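Long-range contact in NAD-dependent dehydrogenase (Rhizobium meliloti, PDB 4Z0P), which reduces glyoxylate and hydroxypyruvate with NADPH as the hydride donor, as a member of the D-isomer-specific 2-hydroxyacid dehydrogenase family: residues 254-259 against 276-281. Residues are numbered along the deposited sequence; the frame is centred on the assembly and turned at random.
Sequences GGASLD and PNVYVT. With NDP (NADPH dihydro-nicotinamide-adenine-dinucleotide phosphate), chain H.
Ala256 and Leu258 alternate with Asn277, Tyr279 and Thr281 in a parallel ladder of four backbone hydrogen bonds, from Ala256 N to Asn277 O (2.8 Å) through to Thr281 N to Leu258 O (3.1 Å), and the strand axes diverge by only 7°. Ser257 and Tyr279 share one sheet face: Ser257 OG lies 3.5 Å from Tyr279 CD2, oblique to the ring, while bonding to Gln110 and His114. On the other face Leu258 CD1 meets Val278 CG1 at 4.4 Å, a loose apolar contact. Past the strand ends, Thr281 OG1 donates to Asp259 OD1 (2.6 Å), approaching its anti side 17° out of the carboxylate plane. With CG anti to the backbone N (chi1 -169°), Asp259 also presents OD2 to the NADPH carboxamide, whose N7N donates at 2.9 Å in a nearly straight bond. Val284 N and Ala285 N bind the same carboxylate, further fixing its rotation. An alanine at Asp259 would probably leave the carboxamide N7N and Thr281 OG1 without this acceptor and the nicotinamide freer to turn. Within the Rossmann-type domain, strand 278-280 edges this chain's seven-stranded sheet, strand 229-232 flanks 255-258 on its other side, and helices 97-115 and 118-126 pack against Tyr279.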
# COMPACT_ATOMS: atom_id res chain seq x y z
N GLY A 254 -2.88 -19.02 3.36
CA GLY A 254 -3.76 -18.22 4.20
C GLY A 254 -4.56 -17.21 3.38
O GLY A 254 -5.60 -16.71 3.83
N GLY A 255 -4.06 -16.91 2.19
CA GLY A 255 -4.72 -15.97 1.30
C GLY A 255 -3.94 -15.81 0.02
O GLY A 255 -2.84 -16.35 -0.13
N ALA A 256 -4.51 -15.05 -0.91
CA ALA A 256 -3.85 -14.81 -2.18
C ALA A 256 -4.29 -13.50 -2.82
O ALA A 256 -5.38 -13.01 -2.53
CB ALA A 256 -4.11 -15.96 -3.14
N SER A 257 -3.41 -12.94 -3.65
CA SER A 257 -3.77 -11.85 -4.57
C SER A 257 -3.40 -12.32 -5.97
O SER A 257 -2.22 -12.60 -6.24
CB SER A 257 -2.99 -10.58 -4.26
OG SER A 257 -3.39 -10.04 -2.99
N LEU A 258 -4.40 -12.43 -6.83
CA LEU A 258 -4.17 -12.91 -8.20
C LEU A 258 -4.61 -11.84 -9.18
O LEU A 258 -5.80 -11.45 -9.20
CB LEU A 258 -4.93 -14.22 -8.47
CG LEU A 258 -4.58 -15.37 -7.50
CD1 LEU A 258 -5.50 -16.56 -7.73
CD2 LEU A 258 -3.11 -15.78 -7.67
N ASP A 259 -3.67 -11.38 -9.99
CA ASP A 259 -3.93 -10.46 -11.10
C ASP A 259 -3.99 -11.18 -12.44
O ASP A 259 -4.41 -10.60 -13.44
CB ASP A 259 -2.83 -9.40 -11.19
CG ASP A 259 -3.19 -8.26 -12.14
OD1 ASP A 259 -4.28 -7.61 -11.98
OD2 ASP A 259 -2.37 -8.02 -13.08
N PRO A 276 -12.99 -15.78 0.43
CA PRO A 276 -12.87 -14.72 1.43
C PRO A 276 -11.47 -14.11 1.58
O PRO A 276 -11.36 -12.96 2.01
CB PRO A 276 -13.35 -15.39 2.72
CG PRO A 276 -13.09 -16.85 2.52
CD PRO A 276 -13.28 -17.10 1.05
N ASN A 277 -10.40 -14.84 1.24
CA ASN A 277 -9.05 -14.26 1.37
C ASN A 277 -8.30 -14.24 0.04
O ASN A 277 -7.08 -14.29 0.03
CB ASN A 277 -8.25 -14.99 2.45
CG ASN A 277 -8.84 -14.82 3.84
OD1 ASN A 277 -9.00 -13.70 4.32
ND2 ASN A 277 -9.17 -15.94 4.50
N VAL A 278 -9.04 -14.09 -1.06
CA VAL A 278 -8.47 -13.88 -2.39
C VAL A 278 -8.89 -12.55 -2.95
O VAL A 278 -10.08 -12.23 -2.97
CB VAL A 278 -8.88 -14.98 -3.41
CG1 VAL A 278 -8.19 -14.72 -4.74
CG2 VAL A 278 -8.47 -16.35 -2.89
N TYR A 279 -7.90 -11.78 -3.40
CA TYR A 279 -8.14 -10.54 -4.13
C TYR A 279 -7.95 -10.76 -5.61
O TYR A 279 -6.87 -11.16 -6.03
CB TYR A 279 -7.17 -9.46 -3.72
CG TYR A 279 -7.29 -9.03 -2.28
CD1 TYR A 279 -8.34 -8.24 -1.87
CD2 TYR A 279 -6.40 -9.48 -1.33
CE1 TYR A 279 -8.45 -7.82 -0.56
CE2 TYR A 279 -6.50 -9.10 0.01
CZ TYR A 279 -7.54 -8.27 0.40
OH TYR A 279 -7.62 -7.87 1.69
N VAL A 280 -8.99 -10.53 -6.39
CA VAL A 280 -8.91 -10.70 -7.85
C VAL A 280 -8.88 -9.34 -8.54
O VAL A 280 -9.76 -8.50 -8.29
CB VAL A 280 -10.14 -11.48 -8.39
CG1 VAL A 280 -10.21 -11.50 -9.92
CG2 VAL A 280 -10.16 -12.89 -7.83
N THR A 281 -7.91 -9.14 -9.41
CA THR A 281 -7.88 -8.01 -10.32
C THR A 281 -7.72 -8.51 -11.74
O THR A 281 -7.11 -9.56 -11.97
CB THR A 281 -6.81 -6.95 -9.94
OG1 THR A 281 -5.53 -7.57 -9.71
CG2 THR A 281 -7.25 -6.15 -8.72
PA NDP H . 12.61 -9.23 -16.72
O1A NDP H . 13.03 -9.98 -17.98
O2A NDP H . 13.30 -7.94 -16.43
O5B NDP H . 12.85 -10.22 -15.51
C5B NDP H . 12.52 -11.59 -15.53
C4B NDP H . 13.12 -12.24 -14.32
O4B NDP H . 12.63 -13.58 -14.27
C3B NDP H . 14.64 -12.33 -14.34
O3B NDP H . 15.11 -12.14 -13.01
C2B NDP H . 14.89 -13.75 -14.80
O2B NDP H . 16.11 -14.32 -14.36
C1B NDP H . 13.74 -14.45 -14.12
N9A NDP H . 13.50 -15.76 -14.74
C8A NDP H . 13.05 -16.06 -15.98
N7A NDP H . 12.95 -17.35 -16.21
C5A NDP H . 13.37 -17.92 -15.04
C6A NDP H . 13.53 -19.26 -14.63
N6A NDP H . 13.23 -20.31 -15.42
N1A NDP H . 13.98 -19.50 -13.36
C2A NDP H . 14.28 -18.46 -12.58
N3A NDP H . 14.18 -17.15 -12.86
C4A NDP H . 13.70 -16.95 -14.12
O3 NDP H . 11.01 -9.09 -16.86
PN NDP H . 10.17 -7.91 -16.11
O1N NDP H . 10.57 -7.82 -14.68
O2N NDP H . 10.16 -6.68 -16.94
O5D NDP H . 8.72 -8.54 -16.29
C5D NDP H . 8.41 -9.76 -15.66
C4D NDP H . 7.07 -10.29 -16.14
O4D NDP H . 6.00 -9.57 -15.53
C3D NDP H . 6.76 -10.15 -17.62
O3D NDP H . 7.42 -11.18 -18.38
C2D NDP H . 5.25 -10.24 -17.73
O2D NDP H . 4.84 -11.60 -17.93
C1D NDP H . 4.83 -9.78 -16.30
N1N NDP H . 4.03 -8.55 -16.31
C2N NDP H . 2.72 -8.55 -15.86
C3N NDP H . 1.96 -7.42 -15.85
C7N NDP H . 0.60 -7.35 -15.23
O7N NDP H . -0.11 -6.37 -15.50
N7N NDP H . 0.18 -8.32 -14.44
C4N NDP H . 2.54 -6.16 -16.38
C5N NDP H . 3.94 -6.26 -16.86
C6N NDP H . 4.63 -7.38 -16.80
P2B NDP H . 17.52 -13.88 -15.01
O1X NDP H . 17.75 -12.49 -14.47
O2X NDP H . 18.46 -14.91 -14.42
O3X NDP H . 17.36 -13.95 -16.48